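Local coordinates for protein glucuronan lyase A (Trichoderma reesei, PDB 2ZZJ) that probably cleaves beta-1,4-linked glucuronan chains as an endo-acting polysaccharide lyase with a beta-jelly-roll fold and a bound calcium ion, at residues G71-Q85 and H209-E223. Numbering follows the deposited sequence.
Sequences GFAFRLSEDWQFQPQ and HMTGTQGFRQVWYDE. With CA (calcium ion), chain B.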
loop_
_atom_site.group_PDB
_atom_site.type_symbol
_atom_site.label_atom_id
_atom_site.label_comp_id
_atom_site.label_asym_id
_atom_site.label_seq_id
_atom_site.Cartn_x
_atom_site.Cartn_y
_atom_site.Cartn_z
ATOM N N GLY A 71 -8.763 0.922 5.529
ATOM C CA GLY A 71 -8.455 2.250 6.068
ATOM C C GLY A 71 -7.087 2.179 6.742
ATOM O O GLY A 71 -6.726 1.143 7.342
ATOM N N PHE A 72 -6.322 3.254 6.666
ATOM C CA PHE A 72 -5.100 3.376 7.492
ATOM C C PHE A 72 -4.721 4.817 7.632
ATOM O O PHE A 72 -5.136 5.670 6.802
ATOM C CB PHE A 72 -3.927 2.576 6.956
ATOM C CG PHE A 72 -3.490 2.976 5.561
ATOM C CD1 PHE A 72 -2.381 3.795 5.387
ATOM C CD2 PHE A 72 -4.191 2.520 4.438
ATOM C CE1 PHE A 72 -1.949 4.170 4.079
ATOM C CE2 PHE A 72 -3.787 2.885 3.142
ATOM C CZ PHE A 72 -2.673 3.711 2.967
ATOM N N ALA A 73 -3.976 5.104 8.700
ATOM C CA ALA A 73 -3.391 6.427 8.801
ATOM C C ALA A 73 -1.900 6.320 8.514
ATOM O O ALA A 73 -1.268 5.326 8.874
ATOM C CB ALA A 73 -3.624 7.011 10.192
ATOM N N PHE A 74 -1.331 7.332 7.881
ATOM C CA PHE A 74 0.131 7.380 7.661
ATOM C C PHE A 74 0.655 8.805 7.773
ATOM O O PHE A 74 -0.109 9.760 7.663
ATOM C CB PHE A 74 0.537 6.756 6.313
ATOM C CG PHE A 74 0.330 7.679 5.136
ATOM C CD1 PHE A 74 1.374 8.473 4.667
ATOM C CD2 PHE A 74 -0.946 7.797 4.546
ATOM C CE1 PHE A 74 1.180 9.366 3.569
ATOM C CE2 PHE A 74 -1.164 8.702 3.446
ATOM C CZ PHE A 74 -0.095 9.470 2.981
ATOM N N ARG A 75 1.965 8.919 7.979
ATOM C CA ARG A 75 2.604 10.191 8.219
ATOM C C ARG A 75 4.013 10.122 7.658
ATOM O O ARG A 75 4.773 9.208 7.980
ATOM C CB ARG A 75 2.666 10.439 9.723
ATOM C CG ARG A 75 3.328 11.770 10.098
ATOM C CD ARG A 75 3.539 11.786 11.595
ATOM N NE ARG A 75 4.058 13.068 12.072
ATOM C CZ ARG A 75 5.349 13.372 12.127
ATOM N NH1 ARG A 75 6.250 12.511 11.713
ATOM N NH2 ARG A 75 5.742 14.550 12.610
ATOM N N LEU A 76 4.360 11.085 6.799
ATOM C CA LEU A 76 5.748 11.209 6.377
ATOM C C LEU A 76 6.508 12.012 7.418
ATOM O O LEU A 76 5.929 12.881 8.086
ATOM C CB LEU A 76 5.848 11.955 5.064
ATOM C CG LEU A 76 4.980 11.455 3.900
ATOM C CD1 LEU A 76 5.130 12.340 2.653
ATOM C CD2 LEU A 76 5.321 9.998 3.572
ATOM N N SER A 77 7.811 11.782 7.519
ATOM C CA SER A 77 8.654 12.634 8.385
ATOM C C SER A 77 8.437 14.122 8.061
ATOM O O SER A 77 8.184 14.512 6.931
ATOM C CB SER A 77 10.136 12.308 8.222
ATOM O OG SER A 77 10.525 12.656 6.904
ATOM N N GLU A 78 8.510 14.943 9.088
ATOM C CA GLU A 78 8.373 16.377 8.852
ATOM C C GLU A 78 9.406 16.917 7.833
ATOM O O GLU A 78 9.108 17.817 7.050
ATOM C CB GLU A 78 8.491 17.102 10.170
ATOM C CG GLU A 78 8.653 18.590 9.903
ATOM C CD GLU A 78 8.654 19.416 11.142
ATOM O OE1 GLU A 78 8.213 20.568 10.987
ATOM O OE2 GLU A 78 9.077 18.931 12.236
ATOM N N ASP A 79 10.609 16.350 7.844
ATOM C CA ASP A 79 11.660 16.750 6.938
ATOM C C ASP A 79 11.749 15.896 5.672
ATOM O O ASP A 79 12.830 15.829 5.062
ATOM C CB ASP A 79 12.996 16.723 7.679
ATOM C CG ASP A 79 13.372 15.337 8.179
ATOM O OD1 ASP A 79 12.747 14.326 7.772
ATOM O OD2 ASP A 79 14.314 15.269 8.980
ATOM N N TRP A 80 10.627 15.259 5.289
ATOM C CA TRP A 80 10.540 14.452 4.073
ATOM C C TRP A 80 11.048 15.254 2.897
ATOM O O TRP A 80 10.653 16.410 2.721
ATOM C CB TRP A 80 9.087 13.995 3.801
ATOM C CG TRP A 80 8.930 13.067 2.610
ATOM C CD1 TRP A 80 8.646 13.417 1.311
ATOM C CD2 TRP A 80 9.005 11.626 2.628
ATOM N NE1 TRP A 80 8.579 12.289 0.516
ATOM C CE2 TRP A 80 8.767 11.179 1.301
ATOM C CE3 TRP A 80 9.254 10.673 3.638
ATOM C CZ2 TRP A 80 8.775 9.807 0.945
ATOM C CZ3 TRP A 80 9.242 9.317 3.289
ATOM C CH2 TRP A 80 9.022 8.899 1.949
ATOM N N GLN A 81 11.925 14.653 2.107
ATOM C CA GLN A 81 12.516 15.331 0.949
ATOM C C GLN A 81 11.754 14.848 -0.264
ATOM O O GLN A 81 11.972 13.733 -0.766
ATOM C CB GLN A 81 14.028 15.012 0.872
ATOM C CG GLN A 81 14.800 15.924 -0.074
ATOM C CD GLN A 81 16.248 15.492 -0.199
ATOM O OE1 GLN A 81 16.624 14.825 -1.161
ATOM N NE2 GLN A 81 17.039 15.798 0.802
ATOM N N PHE A 82 10.844 15.683 -0.756
ATOM C CA PHE A 82 10.001 15.290 -1.867
ATOM C C PHE A 82 10.884 15.142 -3.110
ATOM O O PHE A 82 11.731 16.036 -3.397
ATOM C CB PHE A 82 8.857 16.313 -2.059
ATOM C CG PHE A 82 7.863 16.320 -0.934
ATOM C CD1 PHE A 82 6.800 15.401 -0.922
ATOM C CD2 PHE A 82 7.986 17.215 0.123
ATOM C CE1 PHE A 82 5.883 15.386 0.117
ATOM C CE2 PHE A 82 7.070 17.221 1.159
ATOM C CZ PHE A 82 6.010 16.281 1.168
ATOM N N GLN A 83 10.693 14.021 -3.822
ATOM C CA GLN A 83 11.451 13.633 -5.012
ATOM C C GLN A 83 10.536 12.901 -5.983
ATOM O O GLN A 83 9.507 12.317 -5.560
ATOM C CB GLN A 83 12.673 12.754 -4.646
ATOM C CG GLN A 83 13.717 13.442 -3.803
ATOM C CD GLN A 83 14.472 14.550 -4.556
ATOM O OE1 GLN A 83 14.256 14.772 -5.746
ATOM N NE2 GLN A 83 15.362 15.227 -3.856
ATOM N N PRO A 84 10.851 12.970 -7.298
ATOM C CA PRO A 84 10.073 12.346 -8.359
ATOM C C PRO A 84 10.021 10.820 -8.354
ATOM O O PRO A 84 9.192 10.246 -9.067
ATOM C CB PRO A 84 10.777 12.814 -9.653
ATOM C CG PRO A 84 12.073 13.421 -9.242
ATOM C CD PRO A 84 11.969 13.801 -7.819
ATOM N N GLN A 85 10.915 10.165 -7.617
ATOM C CA GLN A 85 10.882 8.699 -7.510
ATOM C C GLN A 85 9.649 8.271 -6.720
ATOM O O GLN A 85 9.030 9.092 -6.046
ATOM C CB GLN A 85 12.143 8.154 -6.847
ATOM C CG GLN A 85 13.387 8.205 -7.754
ATOM C CD GLN A 85 14.603 7.563 -7.131
ATOM O OE1 GLN A 85 14.997 7.894 -6.019
ATOM N NE2 GLN A 85 15.257 6.687 -7.887
ATOM N N HIS A 209 19.417 3.751 -8.801
ATOM C CA HIS A 209 20.023 4.860 -8.062
ATOM C C HIS A 209 18.930 5.558 -7.274
ATOM O O HIS A 209 17.741 5.342 -7.531
ATOM C CB HIS A 209 20.655 5.892 -9.021
ATOM C CG HIS A 209 19.663 6.529 -9.937
ATOM N ND1 HIS A 209 19.197 5.909 -11.076
ATOM C CD2 HIS A 209 18.993 7.700 -9.846
ATOM C CE1 HIS A 209 18.300 6.680 -11.662
ATOM N NE2 HIS A 209 18.154 7.772 -10.933
ATOM N N MET A 210 19.368 6.410 -6.347
ATOM C CA MET A 210 18.507 7.256 -5.560
ATOM C C MET A 210 18.624 8.711 -6.004
ATOM O O MET A 210 19.724 9.246 -6.124
ATOM C CB MET A 210 18.898 7.146 -4.099
ATOM C CG MET A 210 18.265 8.214 -3.249
ATOM S SD MET A 210 18.874 8.302 -1.569
ATOM C CE MET A 210 20.532 8.933 -1.784
ATOM N N THR A 211 17.480 9.350 -6.220
ATOM C CA THR A 211 17.401 10.787 -6.537
ATOM C C THR A 211 17.366 11.585 -5.237
ATOM O O THR A 211 16.557 11.300 -4.343
ATOM C CB THR A 211 16.134 11.041 -7.371
ATOM O OG1 THR A 211 16.165 10.192 -8.513
ATOM C CG2 THR A 211 15.973 12.491 -7.824
ATOM N N GLY A 212 18.211 12.610 -5.135
ATOM C CA GLY A 212 18.248 13.440 -3.938
ATOM C C GLY A 212 19.206 12.952 -2.873
ATOM O O GLY A 212 20.069 12.108 -3.156
ATOM N N THR A 213 19.064 13.487 -1.660
ATOM C CA THR A 213 20.056 13.294 -0.613
ATOM C C THR A 213 19.489 12.718 0.680
ATOM O O THR A 213 20.203 12.586 1.672
ATOM C CB THR A 213 20.852 14.599 -0.315
ATOM O OG1 THR A 213 19.944 15.642 0.052
ATOM C CG2 THR A 213 21.628 15.018 -1.547
ATOM N N GLN A 214 18.219 12.313 0.673
ATOM C CA GLN A 214 17.645 11.756 1.895
ATOM C C GLN A 214 17.592 10.221 1.764
ATOM O O GLN A 214 16.550 9.638 1.400
ATOM C CB GLN A 214 16.242 12.333 2.154
ATOM C CG GLN A 214 15.684 11.966 3.529
ATOM C CD GLN A 214 14.383 12.691 3.774
ATOM O OE1 GLN A 214 13.336 12.280 3.293
ATOM N NE2 GLN A 214 14.452 13.802 4.498
ATOM N N GLY A 215 18.727 9.583 2.047
ATOM C CA GLY A 215 18.837 8.128 1.962
ATOM C C GLY A 215 18.240 7.415 3.159
ATOM O O GLY A 215 18.090 6.186 3.137
ATOM N N PHE A 216 17.890 8.168 4.195
ATOM C CA PHE A 216 17.205 7.612 5.349
ATOM C C PHE A 216 15.772 8.129 5.356
ATOM O O PHE A 216 15.529 9.316 5.614
ATOM C CB PHE A 216 17.909 8.015 6.640
ATOM C CG PHE A 216 17.248 7.496 7.891
ATOM C CD1 PHE A 216 17.111 6.116 8.102
ATOM C CD2 PHE A 216 16.813 8.384 8.894
ATOM C CE1 PHE A 216 16.527 5.611 9.294
ATOM C CE2 PHE A 216 16.227 7.895 10.055
ATOM C CZ PHE A 216 16.070 6.502 10.248
ATOM N N ARG A 217 14.838 7.227 5.108
ATOM C CA ARG A 217 13.438 7.610 4.896
ATOM C C ARG A 217 12.578 7.053 6.015
ATOM O O ARG A 217 12.766 5.906 6.399
ATOM C CB ARG A 217 12.954 7.084 3.552
ATOM C CG ARG A 217 13.636 7.732 2.318
ATOM C CD ARG A 217 12.959 9.080 2.029
ATOM N NE ARG A 217 13.666 9.856 1.005
ATOM C CZ ARG A 217 13.132 10.882 0.349
ATOM N NH1 ARG A 217 11.859 11.254 0.591
ATOM N NH2 ARG A 217 13.859 11.516 -0.582
ATOM N N GLN A 218 11.630 7.846 6.518
ATOM C CA GLN A 218 10.772 7.427 7.647
ATOM C C GLN A 218 9.291 7.711 7.394
ATOM O O GLN A 218 8.922 8.827 6.997
ATOM C CB GLN A 218 11.158 8.136 8.938
ATOM C CG GLN A 218 12.675 8.155 9.243
ATOM C CD GLN A 218 12.965 9.010 10.414
ATOM O OE1 GLN A 218 13.373 10.167 10.273
ATOM N NE2 GLN A 218 12.743 8.464 11.589
ATOM N N VAL A 219 8.449 6.707 7.656
ATOM C CA VAL A 219 6.990 6.834 7.505
ATOM C C VAL A 219 6.363 6.115 8.710
ATOM O O VAL A 219 6.828 5.016 9.072
ATOM C CB VAL A 219 6.471 6.211 6.191
ATOM C CG1 VAL A 219 4.896 6.419 6.105
ATOM C CG2 VAL A 219 7.180 6.832 4.961
ATOM N N TRP A 220 5.372 6.737 9.345
ATOM C CA TRP A 220 4.653 6.162 10.479
ATOM C C TRP A 220 3.275 5.680 10.009
ATOM O O TRP A 220 2.736 6.228 9.030
ATOM C CB TRP A 220 4.465 7.195 11.579
ATOM C CG TRP A 220 5.725 7.576 12.300
ATOM C CD1 TRP A 220 6.099 7.200 13.571
ATOM C CD2 TRP A 220 6.784 8.374 11.795
ATOM N NE1 TRP A 220 7.336 7.762 13.898
ATOM C CE2 TRP A 220 7.768 8.480 12.818
ATOM C CE3 TRP A 220 7.006 9.021 10.579
ATOM C CZ2 TRP A 220 8.946 9.189 12.639
ATOM C CZ3 TRP A 220 8.188 9.764 10.422
ATOM C CH2 TRP A 220 9.132 9.831 11.438
ATOM N N TYR A 221 2.722 4.668 10.696
ATOM C CA TYR A 221 1.407 4.128 10.382
ATOM C C TYR A 221 0.626 3.903 11.654
ATOM O O TYR A 221 1.214 3.647 12.721
ATOM C CB TYR A 221 1.543 2.769 9.690
ATOM C CG TYR A 221 2.115 2.854 8.308
ATOM C CD1 TYR A 221 1.261 2.905 7.196
ATOM C CD2 TYR A 221 3.479 2.899 8.101
ATOM C CE1 TYR A 221 1.788 2.985 5.869
ATOM C CE2 TYR A 221 4.025 2.995 6.786
ATOM C CZ TYR A 221 3.169 3.017 5.702
ATOM O OH TYR A 221 3.741 3.051 4.451
ATOM N N ASP A 222 -0.685 3.911 11.531
ATOM C CA ASP A 222 -1.551 3.624 12.672
ATOM C C ASP A 222 -2.954 3.297 12.183
ATOM O O ASP A 222 -3.300 3.597 11.038
ATOM C CB ASP A 222 -1.577 4.867 13.569
ATOM C CG ASP A 222 -1.989 4.555 15.018
ATOM O OD1 ASP A 222 -2.350 3.385 15.335
ATOM O OD2 ASP A 222 -1.952 5.505 15.812
ATOM N N GLU A 223 -3.774 2.736 13.081
ATOM C CA GLU A 223 -5.185 2.642 12.887
ATOM C C GLU A 223 -5.529 1.992 11.519
ATOM O O GLU A 223 -6.180 2.612 10.675
ATOM C CB GLU A 223 -5.807 4.066 13.045
ATOM C CG GLU A 223 -7.273 4.102 13.365
ATOM C CD GLU A 223 -7.632 3.565 14.781
ATOM O OE1 GLU A 223 -8.852 3.593 15.049
ATOM O OE2 GLU A 223 -6.752 3.108 15.577
HETATM CA CA CA B . -2.525 3.847 17.729
HETATM O O HOH W 1 12.098 10.710 5.582
HETATM O O HOH W 2 13.757 11.518 7.939
HETATM O O HOH W 3 14.306 9.846 -4.226
HETATM O O HOH W 4 -4.896 3.513 17.454
HETATM O O HOH W 5 -2.517 2.728 19.948
#
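Arg-217 turns CG anti to its own carbonyl carbon and bends at chi2 (-81°), while Trp-80 sets CG anti to the backbone N (chi1 -176°); together these torsions lay the arginine over one indole face. Arg-217 NH1 sits 3.2 Å from Trp-80 CE2, with the guanidinium steeply inclined to the ring, a cation-pi contact that CD extends by CH-pi packing. Leu-76 CD1 backs the opposite face. Arg-217 NH1 and NH2 both grip Gln-81 O, NH2 on an in-plane lone pair at 2.9 Å, and Arg-217 NE bonds Gln-214 O. An alanine in place of Arg-217 would probably leave Gln-81 O without both guanidinium donors and take the positive charge and the CD packing from that indole face.

Residues 71-76 and 216-223, in strands 66-76 and 216-227, run antiparallel as neighbours in one sheet of the beta-jelly roll. Ala-73 with Asp-222 and Arg-75 with Trp-220 are the hydrogen-bonded pairs between these segments; Trp-220 N reaches Arg-75 O at 2.9 Å. Leu-76 CD2 and Trp-80 CZ3 both pack on Val-219 CG2, whereas Arg-75 NH1 lies over the Trp-220 face, at most a weak attraction, and is hydrogen-bonded to citric acid, probably from the crystallisation liquor. Further along strand 216-227, both carboxylate oxygens of Asp-222 bind the calcium ion, completed by two waters and the backbone oxygens of Asp-7, Lys-33 and Ser-36.

Beyond the strands, glutamine amides join the loops. Gln-214 spans Asp-79 O and Gln-81 N; Gln-81 OE1 takes Thr-213 N on a lone pair (2.8 Å, 172° at the hydrogen) and also accepts from Gln-83 NE2. Gln-85 NE2 donates to His-209 O at 2.8 Å, and its OE1 receives Thr-211 N from above the carbonyl plane.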